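Local coordinates for protein phenazine-1-carboxylate N-methyltransferase (Pseudomonas aeruginosa, PDB 2IP2) that transfers a methyl group from S-adenosyl-L-methionine to phenazine-1-carboxylate, giving 5-methylphenazine-1-carboxylate on the pathway to the virulence pigment pyocyanin, at residues S43-A48 / S53-I58; L88-V91 / F95-M98; T111-A116 / L291-A296; R162-R167 / T326-A331. All coordinates share one frame; numbering follows the deposited sequence. Where two conformers were deposited one is given.

Interaction 1. Residues S43-A48 / S53-I58; sequences SDETLA and SDAERI
A48 and I58 form the close-packed side of this contact between the starts of two consecutive helices. The methyl CB of A48 presses on the backbone at the head of the second helix, 3.4 Å from C of D54, and CG1 of I58 lies 3.8 Å from the same methyl. In I58, chi1 of -62° turns CG1 beside the backbone N and sends CG2 the other way, against CB of L47 at 3.9 Å, the two side chains crossing at about a right angle. S53 N donates to A48 O over 2.9 Å, closing the turn between the helices. D44 flanks the buried side, its CB 3.5 Å from A55 O, while its carboxylate turns to Y79 and H59, each of which hydrogen-bonds one oxygen. The solvent side is looser. There E45, bent at chi2, rests CG 4.0 Å from CB of A55 and buries little. At the A48 end, S53 OG is hydrogen-bonded to L117 O of the second subunit, so that end faces the dimer partner. D54 is the N-cap of the second helix, OD1 accepting from R57 N. Two short-linked helices packed in this way are consistent with the helix-turn-helix-like (winged-helix) dimerisation domain of O-methyltransferases.

Interaction 2. Residues L88-V91 / F95-M98; sequences LRDV and FRDM
The guanidinium of R96 has the carboxylate of D90 standing obliquely beside it, the two planes 39° apart. CG of D90 is 4.0 Å from NE of R96, and D90 OD1 lies well out of the guanidinium plane, 4.1 Å from NE; the pairing is electrostatic only, with no N-H aimed at the oxygen. A second guanidinium, that of R89, carries CG1 of V91 over the centre of one face. R96 runs extended from CG to NE, with CG anti to the backbone N (chi1 169°), which leads the chain alongside the turn. Its CB sits 3.3 Å from L88 O, and its CD 3.6 Å from CA of D90, making the aliphatic stem the main surface of the contact. At the far end a water bridges the two segments: it donates to L88 O and accepts from R96 NH1 at 3.1 Å. Between the segments S94 OG accepts from R96 N and bonds to both R89 O and V91 O, which must share its one proton, while L88 packs on L12 of the second subunit. In this link from helix 83-86 to helix 96-102 the chain reverses in an inverse gamma turn centred on D90, with a weak V91 N to R89 O bond.

Interaction 3. Residues T111-A116 / L291-A296; sequences TPACEA and LFMACA
M293 and F292, neighbours on helix 282-295, reach across to A116 and A113 on helix 113-119 in different ways. The phenylalanine ring comes edge-on: its CZ lies 3.3 Å from A116 O, and both this oxygen and its carbonyl carbon sit at the ring edge near the ring plane, an approach that probably lets the slightly positive C-H rim meet the carbonyl oxygen. CE2 stays 4.0 Å from CB of A116. A chi1 of 166° swings the ring off its own helix towards A116. M293 instead curls, bent at both chi2 and chi3, and lays its thioether along the two alanines. Its SD is 3.7 Å from CB of A116, and CE is 3.8 Å from CB of A113. A113 and A116, three residues apart on one helix face, have only methyls, which lets M293 and F292 come close. This is helix-on-helix packing within the O-methyltransferase domain, close to the dimer partner, where L117 adds to the surface that F292 and M293 touch. All four residues in contact are buried and no hydrogen bond joins the segments. The second subunit also adjoins the contact: A113 packs on V27 of that chain, and F292 on its R60.

Interaction 4. Residues R162-R167 / T326-A331; sequences RLLDFR and TRMIVA
Where helix 154-163 ends, the chain leaves helical geometry at L164 and passes the strand 326-331 at a distance, CA of L163 lying 9.5 Å from CA of M328 and CA of L164 9.4 Å from CA of V330, so side chains alone bridge the gap. M328 does most of the bridging. With chi1 at 177° and chi2 straight as well, its chain stands out from the strand, and only at chi3 does it bend, which lodges the methyl between the two leucines. CE lies 3.6 Å from CD1 of L163 and 3.7 Å from CD2 of L164, while SD is 3.9 Å from that same CD2. Both leucines run antiparallel to the M328 chain, with their branches alongside the thioether. CD2 of L164 has a further neighbour in CG2 of V330, at 4.0 Å, two residues along the same side of the strand. No polar bond crosses the contact. The turn beyond is held internally: D165 OD1 accepts from R167 N in an Asx turn and from R167 NE from the opposite face, and R167 NH2 reaches OD2 at 2.8 Å in a side-on salt bridge. M328 and L163 also touch V320 of the neighbouring strand 314-322. This is a helix end laid on one face of the mixed seven-stranded sheet, as expected of the Rossmann-like class I methyltransferase fold.

Overall arrangement
Along the chain, interactions 1 and 2 close before the others open, whereas the segments of interactions 3 and 4 alternate and so interlace the catalytic region. Interaction 1 lies in the dimerisation domain, about 22 Å between centres from interaction 2, which lies at the start of helix 96-102. Interaction 3, with helices 113-119 and 282-295, is about 25 Å between centres from interaction 2. These three all touch the second subunit, so the homodimer interface reaches from the dimerisation domain to those two helices. Interaction 4, its centre about 47 Å from that of interaction 1, lies on the seven-stranded sheet, touched by no other chain; the side chain of M328 is about 11 Å from that of R241, predicted to bind S-adenosyl-L-methionine.

Interaction 1. Residues S43-A48 / S53-I58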
loop_
_atom_site.group_PDB
_atom_site.type_symbol
_atom_site.label_atom_id
_atom_site.label_comp_id
_atom_site.label_asym_id
_atom_site.label_seq_id
_atom_site.Cartn_x
_atom_site.Cartn_y
_atom_site.Cartn_z
ATOM N N SER A 43 -26.903 -1.085 3.985
ATOM C CA SER A 43 -26.987 -0.432 2.664
ATOM C C SER A 43 -26.160 0.860 2.605
ATOM O O SER A 43 -25.826 1.442 3.644
ATOM C CB SER A 43 -28.455 -0.105 2.296
ATOM O OG SER A 43 -28.920 0.953 3.097
ATOM N N ASP A 44 -25.917 1.367 1.400
ATOM C CA ASP A 44 -25.164 2.649 1.244
ATOM C C ASP A 44 -25.861 3.758 1.993
ATOM O O ASP A 44 -25.232 4.526 2.680
ATOM C CB ASP A 44 -24.997 3.035 -0.231
ATOM C CG ASP A 44 -24.279 1.972 -1.053
ATOM O OD1 ASP A 44 -23.425 1.278 -0.475
ATOM O OD2 ASP A 44 -24.545 1.844 -2.279
ATOM N N GLU A 45 -27.185 3.804 1.887
ATOM C CA GLU A 45 -27.976 4.838 2.530
ATOM C C GLU A 45 -27.927 4.796 4.086
ATOM O O GLU A 45 -27.688 5.811 4.753
ATOM C CB GLU A 45 -29.414 4.734 1.993
ATOM C CG GLU A 45 -29.573 4.997 0.442
ATOM C CD GLU A 45 -29.207 3.780 -0.471
ATOM O OE1 GLU A 45 -29.211 2.626 0.028
ATOM O OE2 GLU A 45 -28.887 3.986 -1.699
ATOM N N THR A 46 -28.168 3.625 4.662
ATOM C CA THR A 46 -28.139 3.523 6.125
ATOM C C THR A 46 -26.721 3.612 6.692
ATOM O O THR A 46 -26.514 4.234 7.707
ATOM C CB THR A 46 -28.834 2.264 6.644
ATOM O OG1 THR A 46 -28.203 1.102 6.097
ATOM C CG2 THR A 46 -30.354 2.295 6.212
ATOM N N LEU A 47 -25.748 3.056 5.973
ATOM C CA LEU A 47 -24.323 3.266 6.369
ATOM C C LEU A 47 -23.920 4.759 6.361
ATOM O O LEU A 47 -23.383 5.261 7.329
ATOM C CB LEU A 47 -23.442 2.441 5.444
ATOM C CG LEU A 47 -23.404 0.942 5.819
ATOM C CD1 LEU A 47 -22.679 0.140 4.708
ATOM C CD2 LEU A 47 -22.747 0.757 7.195
ATOM N N ALA A 48 -24.271 5.477 5.286
ATOM C CA ALA A 48 -24.011 6.896 5.159
ATOM C C ALA A 48 -24.600 7.757 6.253
ATOM O O ALA A 48 -23.914 8.657 6.791
ATOM C CB ALA A 48 -24.383 7.426 3.733
ATOM N N SER A 53 -21.869 10.550 6.050
ATOM C CA SER A 53 -21.355 10.581 4.706
ATOM C C SER A 53 -22.548 10.623 3.773
ATOM O O SER A 53 -23.630 10.999 4.168
ATOM C CB SER A 53 -20.495 9.327 4.454
ATOM O OG SER A 53 -19.862 9.393 3.192
ATOM N N ASP A 54 -22.337 10.301 2.516
ATOM C CA ASP A 54 -23.396 10.353 1.539
ATOM C C ASP A 54 -23.410 8.998 0.847
ATOM O O ASP A 54 -22.397 8.307 0.819
ATOM C CB ASP A 54 -23.130 11.593 0.670
ATOM C CG ASP A 54 -23.313 11.368 -0.756
ATOM O OD1 ASP A 54 -22.453 10.726 -1.373
ATOM O OD2 ASP A 54 -24.318 11.866 -1.276
ATOM N N ALA A 55 -24.567 8.576 0.353
ATOM C CA ALA A 55 -24.733 7.227 -0.151
ATOM C C ALA A 55 -23.759 6.921 -1.313
ATOM O O ALA A 55 -23.210 5.825 -1.373
ATOM C CB ALA A 55 -26.202 6.991 -0.586
ATOM N N GLU A 56 -23.524 7.914 -2.172
ATOM C CA GLU A 56 -22.652 7.737 -3.341
ATOM C C GLU A 56 -21.210 7.439 -2.924
ATOM O O GLU A 56 -20.579 6.538 -3.488
ATOM C CB GLU A 56 -22.718 8.946 -4.255
ATOM C CG GLU A 56 -22.152 8.579 -5.632
ATOM C CD GLU A 56 -21.578 9.783 -6.413
ATOM O OE1 GLU A 56 -20.845 9.554 -7.410
ATOM O OE2 GLU A 56 -21.832 10.944 -6.010
ATOM N N ARG A 57 -20.720 8.141 -1.904
ATOM C CA ARG A 57 -19.331 7.916 -1.455
ATOM C C ARG A 57 -19.209 6.602 -0.763
ATOM O O ARG A 57 -18.237 5.887 -0.956
ATOM C CB ARG A 57 -18.829 9.063 -0.561
ATOM C CG ARG A 57 -18.780 10.352 -1.370
ATOM C CD ARG A 57 -18.044 11.482 -0.587
ATOM N NE ARG A 57 -18.756 12.042 0.569
ATOM C CZ ARG A 57 -19.754 12.925 0.491
ATOM N NH1 ARG A 57 -20.143 13.377 -0.698
ATOM N NH2 ARG A 57 -20.326 13.391 1.601
ATOM N N ILE A 58 -20.201 6.259 0.068
ATOM C CA ILE A 58 -20.189 4.935 0.661
ATOM C C ILE A 58 -20.213 3.843 -0.374
ATOM O O ILE A 58 -19.467 2.839 -0.265
ATOM C CB ILE A 58 -21.317 4.706 1.741
ATOM C CG1 ILE A 58 -21.103 5.696 2.893
ATOM C CG2 ILE A 58 -21.336 3.188 2.202
ATOM C CD1 ILE A 58 -19.829 5.521 3.805
#

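Interaction 2. Residues L88-V91 / F95-M98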
loop_
_atom_site.group_PDB
_atom_site.type_symbol
_atom_site.label_atom_id
_atom_site.label_comp_id
_atom_site.label_asym_id
_atom_site.label_seq_id
_atom_site.Cartn_x
_atom_site.Cartn_y
_atom_site.Cartn_z
ATOM N N LEU A 88 -11.605 -6.679 11.326
ATOM C CA LEU A 88 -11.656 -5.257 11.593
ATOM C C LEU A 88 -12.632 -4.861 12.678
ATOM O O LEU A 88 -12.670 -3.680 13.094
ATOM C CB LEU A 88 -11.984 -4.467 10.300
ATOM C CG LEU A 88 -11.119 -4.726 9.073
ATOM C CD1 LEU A 88 -11.758 -4.019 7.910
ATOM C CD2 LEU A 88 -9.650 -4.287 9.298
ATOM N N ARG A 89 -13.485 -5.812 13.103
ATOM C CA ARG A 89 -14.532 -5.506 14.088
ATOM C C ARG A 89 -13.977 -5.203 15.469
ATOM O O ARG A 89 -12.885 -5.649 15.851
ATOM C CB ARG A 89 -15.535 -6.679 14.204
ATOM C CG ARG A 89 -16.492 -6.859 13.006
ATOM C CD ARG A 89 -17.096 -8.319 13.013
ATOM N NE ARG A 89 -18.074 -8.463 14.052
ATOM C CZ ARG A 89 -18.272 -9.541 14.785
ATOM N NH1 ARG A 89 -17.553 -10.659 14.613
ATOM N NH2 ARG A 89 -19.219 -9.485 15.702
ATOM N N ASP A 90 -14.755 -4.479 16.238
ATOM C CA ASP A 90 -14.352 -4.088 17.564
ATOM C C ASP A 90 -14.621 -5.258 18.535
ATOM O O ASP A 90 -15.550 -5.208 19.307
ATOM C CB ASP A 90 -15.128 -2.824 17.943
ATOM C CG ASP A 90 -14.657 -2.216 19.249
ATOM O OD1 ASP A 90 -13.595 -2.637 19.773
ATOM O OD2 ASP A 90 -15.386 -1.334 19.755
ATOM N N VAL A 91 -13.794 -6.306 18.439
ATOM C CA VAL A 91 -13.919 -7.526 19.231
ATOM C C VAL A 91 -12.517 -7.902 19.770
ATOM O O VAL A 91 -11.486 -7.613 19.148
ATOM C CB VAL A 91 -14.582 -8.692 18.406
ATOM C CG1 VAL A 91 -16.082 -8.394 18.166
ATOM C CG2 VAL A 91 -13.851 -8.905 17.080
ATOM N N PHE A 95 -7.817 -7.306 14.468
ATOM C CA PHE A 95 -6.736 -6.409 13.993
ATOM C C PHE A 95 -7.115 -4.927 14.060
ATOM O O PHE A 95 -6.328 -4.039 13.654
ATOM C CB PHE A 95 -6.372 -6.801 12.577
ATOM C CG PHE A 95 -5.586 -8.078 12.490
ATOM C CD1 PHE A 95 -5.611 -9.001 13.521
ATOM C CD2 PHE A 95 -4.793 -8.353 11.379
ATOM C CE1 PHE A 95 -4.881 -10.193 13.440
ATOM C CE2 PHE A 95 -4.033 -9.552 11.296
ATOM C CZ PHE A 95 -4.089 -10.466 12.322
ATOM N N ARG A 96 -8.307 -4.670 14.622
ATOM C CA ARG A 96 -8.879 -3.312 14.569
ATOM C C ARG A 96 -7.926 -2.264 15.132
ATOM O O ARG A 96 -7.618 -1.287 14.467
ATOM C CB ARG A 96 -10.242 -3.228 15.290
ATOM C CG ARG A 96 -10.707 -1.807 15.478
ATOM C CD ARG A 96 -12.138 -1.642 16.140
ATOM N NE ARG A 96 -12.197 -0.312 16.764
ATOM C CZ ARG A 96 -12.636 0.795 16.174
ATOM N NH1 ARG A 96 -13.123 0.762 14.943
ATOM N NH2 ARG A 96 -12.612 1.934 16.844
ATOM N N ASP A 97 -7.466 -2.440 16.378
ATOM C CA ASP A 97 -6.582 -1.432 16.971
ATOM C C ASP A 97 -5.241 -1.354 16.278
ATOM O O ASP A 97 -4.616 -0.312 16.319
ATOM C CB ASP A 97 -6.343 -1.760 18.445
ATOM C CG ASP A 97 -7.622 -1.583 19.226
ATOM O OD1 ASP A 97 -8.235 -0.486 19.076
ATOM O OD2 ASP A 97 -8.047 -2.544 19.871
ATOM N N MET A 98 -4.771 -2.476 15.750
ATOM C CA MET A 98 -3.504 -2.460 14.966
ATOM C C MET A 98 -3.680 -1.610 13.686
ATOM O O MET A 98 -2.862 -0.710 13.394
ATOM C CB MET A 98 -3.050 -3.885 14.615
ATOM C CG MET A 98 -1.681 -3.940 13.933
ATOM S SD MET A 98 -1.420 -5.438 12.998
ATOM C CE MET A 98 -2.579 -5.064 11.662
HETATM O O HOH W 1 -14.410 -1.511 13.219
#

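Interaction 3. Residues T111-A116 / L291-A296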
loop_
_atom_site.group_PDB
_atom_site.type_symbol
_atom_site.label_atom_id
_atom_site.label_comp_id
_atom_site.label_asym_id
_atom_site.label_seq_id
_atom_site.Cartn_x
_atom_site.Cartn_y
_atom_site.Cartn_z
ATOM N N THR A 111 5.989 8.579 6.321
ATOM C CA THR A 111 6.014 9.707 5.380
ATOM C C THR A 111 7.485 10.130 5.075
ATOM O O THR A 111 7.873 10.127 3.928
ATOM C CB THR A 111 5.109 10.839 5.886
ATOM O OG1 THR A 111 3.783 10.327 5.847
ATOM C CG2 THR A 111 5.219 12.119 5.026
ATOM N N PRO A 112 8.327 10.427 6.116
ATOM C CA PRO A 112 9.733 10.812 5.793
ATOM C C PRO A 112 10.670 9.633 5.574
ATOM O O PRO A 112 11.859 9.653 5.983
ATOM C CB PRO A 112 10.142 11.668 7.018
ATOM C CG PRO A 112 9.407 10.995 8.132
ATOM C CD PRO A 112 8.034 10.530 7.554
ATOM N N ALA A 113 10.188 8.604 4.886
ATOM C CA ALA A 113 10.962 7.385 4.784
ATOM C C ALA A 113 12.315 7.640 4.063
ATOM O O ALA A 113 13.326 6.985 4.353
ATOM C CB ALA A 113 10.151 6.348 4.011
ATOM N N CYS A 114 12.313 8.545 3.089
ATOM C CA CYS A 114 13.568 8.824 2.340
ATOM C C CYS A 114 14.628 9.410 3.276
ATOM O O CYS A 114 15.708 8.872 3.401
ATOM C CB CYS A 114 13.280 9.730 1.150
ATOM S SG CYS A 114 14.757 9.887 0.084
ATOM N N GLU A 115 14.249 10.464 3.989
ATOM C CA GLU A 115 15.163 11.148 4.898
ATOM C C GLU A 115 15.660 10.144 5.989
ATOM O O GLU A 115 16.853 10.163 6.409
ATOM C CB GLU A 115 14.527 12.383 5.545
ATOM C CG GLU A 115 15.442 13.106 6.559
ATOM C CD GLU A 115 14.800 14.334 7.203
ATOM O OE1 GLU A 115 13.658 14.690 6.828
ATOM O OE2 GLU A 115 15.432 14.960 8.095
ATOM N N ALA A 116 14.763 9.249 6.403
ATOM C CA ALA A 116 15.021 8.233 7.432
ATOM C C ALA A 116 16.096 7.260 6.952
ATOM O O ALA A 116 17.087 7.039 7.651
ATOM C CB ALA A 116 13.707 7.497 7.807
ATOM N N LEU A 291 10.627 -2.121 11.173
ATOM C CA LEU A 291 11.264 -2.050 12.507
ATOM C C LEU A 291 12.284 -0.907 12.602
ATOM O O LEU A 291 12.344 -0.194 13.620
ATOM C CB LEU A 291 11.881 -3.416 12.887
ATOM C CG LEU A 291 12.383 -3.601 14.324
ATOM C CD1 LEU A 291 11.359 -3.068 15.328
ATOM C CD2 LEU A 291 12.600 -5.067 14.601
ATOM N N PHE A 292 13.071 -0.715 11.534
ATOM C CA PHE A 292 13.915 0.431 11.428
ATOM C C PHE A 292 13.080 1.732 11.437
ATOM O O PHE A 292 13.378 2.680 12.185
ATOM C CB PHE A 292 14.800 0.406 10.145
ATOM C CG PHE A 292 15.410 1.754 9.878
ATOM C CD1 PHE A 292 16.484 2.206 10.673
ATOM C CD2 PHE A 292 14.816 2.640 8.928
ATOM C CE1 PHE A 292 16.980 3.514 10.498
ATOM C CE2 PHE A 292 15.304 3.917 8.724
ATOM C CZ PHE A 292 16.403 4.374 9.522
ATOM N N MET A 293 12.032 1.756 10.599
ATOM C CA MET A 293 11.259 3.011 10.382
ATOM C C MET A 293 10.611 3.427 11.703
ATOM O O MET A 293 10.504 4.625 11.986
ATOM C CB MET A 293 10.206 2.835 9.292
ATOM C CG MET A 293 9.585 4.179 8.713
ATOM S SD MET A 293 10.930 5.110 7.960
ATOM C CE MET A 293 11.558 4.031 6.649
ATOM N N ALA A 294 10.252 2.441 12.535
ATOM C CA ALA A 294 9.556 2.742 13.791
ATOM C C ALA A 294 10.529 3.121 14.924
ATOM O O ALA A 294 10.323 4.083 15.614
ATOM C CB ALA A 294 8.723 1.597 14.223
ATOM N N CYS A 295 11.612 2.368 15.076
ATOM C CA CYS A 295 12.432 2.549 16.269
ATOM C C CYS A 295 13.884 2.100 16.113
ATOM O O CYS A 295 14.547 1.783 17.145
ATOM C CB CYS A 295 11.813 1.741 17.397
ATOM S SG CYS A 295 11.831 -0.036 17.124
ATOM N N ALA A 296 14.376 2.052 14.880
ATOM C CA ALA A 296 15.785 1.669 14.586
ATOM C C ALA A 296 16.111 0.274 15.109
ATOM O O ALA A 296 17.266 -0.022 15.430
ATOM C CB ALA A 296 16.816 2.726 15.201
#

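Interaction 4. Residues R162-R167 / T326-A331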
loop_
_atom_site.group_PDB
_atom_site.type_symbol
_atom_site.label_atom_id
_atom_site.label_comp_id
_atom_site.label_asym_id
_atom_site.label_seq_id
_atom_site.Cartn_x
_atom_site.Cartn_y
_atom_site.Cartn_z
ATOM N N ARG A 162 -0.407 -24.608 22.117
ATOM C CA ARG A 162 -0.852 -25.719 21.247
ATOM C C ARG A 162 0.353 -26.491 20.716
ATOM O O ARG A 162 0.240 -27.683 20.445
ATOM C CB ARG A 162 -1.705 -25.246 20.054
ATOM C CG ARG A 162 -3.039 -24.556 20.415
ATOM C CD ARG A 162 -3.877 -24.149 19.168
ATOM N NE ARG A 162 -4.906 -23.152 19.512
ATOM C CZ ARG A 162 -4.947 -21.890 19.054
ATOM N NH1 ARG A 162 -4.036 -21.443 18.187
ATOM N NH2 ARG A 162 -5.913 -21.061 19.457
ATOM N N LEU A 163 1.499 -25.830 20.549
ATOM C CA LEU A 163 2.719 -26.533 20.081
ATOM C C LEU A 163 3.576 -27.099 21.224
ATOM O O LEU A 163 4.300 -28.075 21.029
ATOM C CB LEU A 163 3.590 -25.613 19.226
ATOM C CG LEU A 163 3.092 -25.081 17.880
ATOM C CD1 LEU A 163 3.850 -23.764 17.577
ATOM C CD2 LEU A 163 3.281 -26.085 16.715
ATOM N N LEU A 164 3.521 -26.483 22.394
ATOM C CA LEU A 164 4.281 -26.964 23.532
ATOM C C LEU A 164 3.316 -27.445 24.589
ATOM O O LEU A 164 2.214 -26.917 24.714
ATOM C CB LEU A 164 5.190 -25.856 24.113
ATOM C CG LEU A 164 6.100 -25.015 23.191
ATOM C CD1 LEU A 164 7.114 -24.237 23.993
ATOM C CD2 LEU A 164 6.875 -25.848 22.216
ATOM N N ASP A 165 3.736 -28.438 25.372
ATOM C CA ASP A 165 2.897 -28.960 26.414
ATOM C C ASP A 165 3.205 -28.240 27.747
ATOM O O ASP A 165 4.260 -28.416 28.325
ATOM C CB ASP A 165 3.114 -30.504 26.498
ATOM C CG ASP A 165 2.077 -31.232 27.389
ATOM O OD1 ASP A 165 1.254 -30.609 28.110
ATOM O OD2 ASP A 165 2.113 -32.492 27.364
ATOM N N PHE A 166 2.292 -27.403 28.223
ATOM C CA PHE A 166 2.473 -26.759 29.520
ATOM C C PHE A 166 1.758 -27.493 30.651
ATOM O O PHE A 166 1.809 -27.051 31.798
ATOM C CB PHE A 166 2.027 -25.294 29.481
ATOM C CG PHE A 166 2.933 -24.426 28.684
ATOM C CD1 PHE A 166 2.800 -24.375 27.295
ATOM C CD2 PHE A 166 3.890 -23.625 29.315
ATOM C CE1 PHE A 166 3.639 -23.557 26.521
ATOM C CE2 PHE A 166 4.730 -22.791 28.563
ATOM C CZ PHE A 166 4.599 -22.744 27.161
ATOM N N ARG A 167 1.065 -28.598 30.331
ATOM C CA ARG A 167 0.350 -29.348 31.378
ATOM C C ARG A 167 1.361 -29.821 32.423
ATOM O O ARG A 167 2.379 -30.475 32.107
ATOM C CB ARG A 167 -0.436 -30.553 30.826
ATOM C CG ARG A 167 -1.774 -30.220 30.189
ATOM C CD ARG A 167 -2.400 -31.407 29.440
ATOM N NE ARG A 167 -1.404 -32.000 28.535
ATOM C CZ ARG A 167 -1.405 -33.258 28.097
ATOM N NH1 ARG A 167 -2.371 -34.104 28.463
ATOM N NH2 ARG A 167 -0.429 -33.662 27.286
ATOM N N THR A 326 6.368 -14.806 12.516
ATOM C CA THR A 326 7.174 -14.970 13.752
ATOM C C THR A 326 7.677 -16.403 13.846
ATOM O O THR A 326 7.095 -17.306 13.257
ATOM C CB THR A 326 6.434 -14.552 15.068
ATOM O OG1 THR A 326 6.960 -15.269 16.211
ATOM C CG2 THR A 326 4.993 -14.820 14.987
ATOM N N ARG A 327 8.785 -16.594 14.540
ATOM C CA ARG A 327 9.397 -17.925 14.586
ATOM C C ARG A 327 9.370 -18.387 16.006
ATOM O O ARG A 327 9.513 -17.564 16.923
ATOM C CB ARG A 327 10.843 -17.848 14.192
ATOM C CG ARG A 327 11.242 -18.927 13.256
ATOM C CD ARG A 327 11.602 -18.252 11.941
ATOM N NE ARG A 327 11.058 -18.953 10.791
ATOM C CZ ARG A 327 11.297 -18.601 9.528
ATOM N NH1 ARG A 327 12.081 -17.564 9.235
ATOM N NH2 ARG A 327 10.756 -19.299 8.560
ATOM N N MET A 328 9.268 -19.700 16.197
ATOM C CA MET A 328 9.422 -20.252 17.552
ATOM C C MET A 328 10.623 -21.176 17.449
ATOM O O MET A 328 10.594 -22.105 16.654
ATOM C CB MET A 328 8.195 -21.046 17.993
ATOM C CG MET A 328 8.387 -21.700 19.424
ATOM S SD MET A 328 6.937 -22.644 19.967
ATOM C CE MET A 328 7.156 -24.133 18.982
ATOM N N ILE A 329 11.661 -20.891 18.213
ATOM C CA ILE A 329 12.885 -21.738 18.213
ATOM C C ILE A 329 12.990 -22.392 19.609
ATOM O O ILE A 329 13.193 -21.685 20.605
ATOM C CB ILE A 329 14.121 -20.904 17.874
ATOM C CG1 ILE A 329 14.007 -20.310 16.437
ATOM C CG2 ILE A 329 15.413 -21.733 17.988
ATOM C CD1 ILE A 329 14.961 -19.106 16.187
ATOM N N VAL A 330 12.856 -23.732 19.659
ATOM C CA VAL A 330 12.990 -24.470 20.921
ATOM C C VAL A 330 14.419 -25.058 21.028
ATOM O O VAL A 330 14.912 -25.703 20.081
ATOM C CB VAL A 330 11.895 -25.543 21.094
ATOM C CG1 VAL A 330 11.995 -26.173 22.508
ATOM C CG2 VAL A 330 10.500 -24.923 20.912
ATOM N N ALA A 331 15.098 -24.805 22.146
ATOM C CA ALA A 331 16.446 -25.346 22.309
ATOM C C ALA A 331 16.546 -26.012 23.691
ATOM O O ALA A 331 15.869 -25.596 24.642
ATOM C CB ALA A 331 17.497 -24.261 22.135
#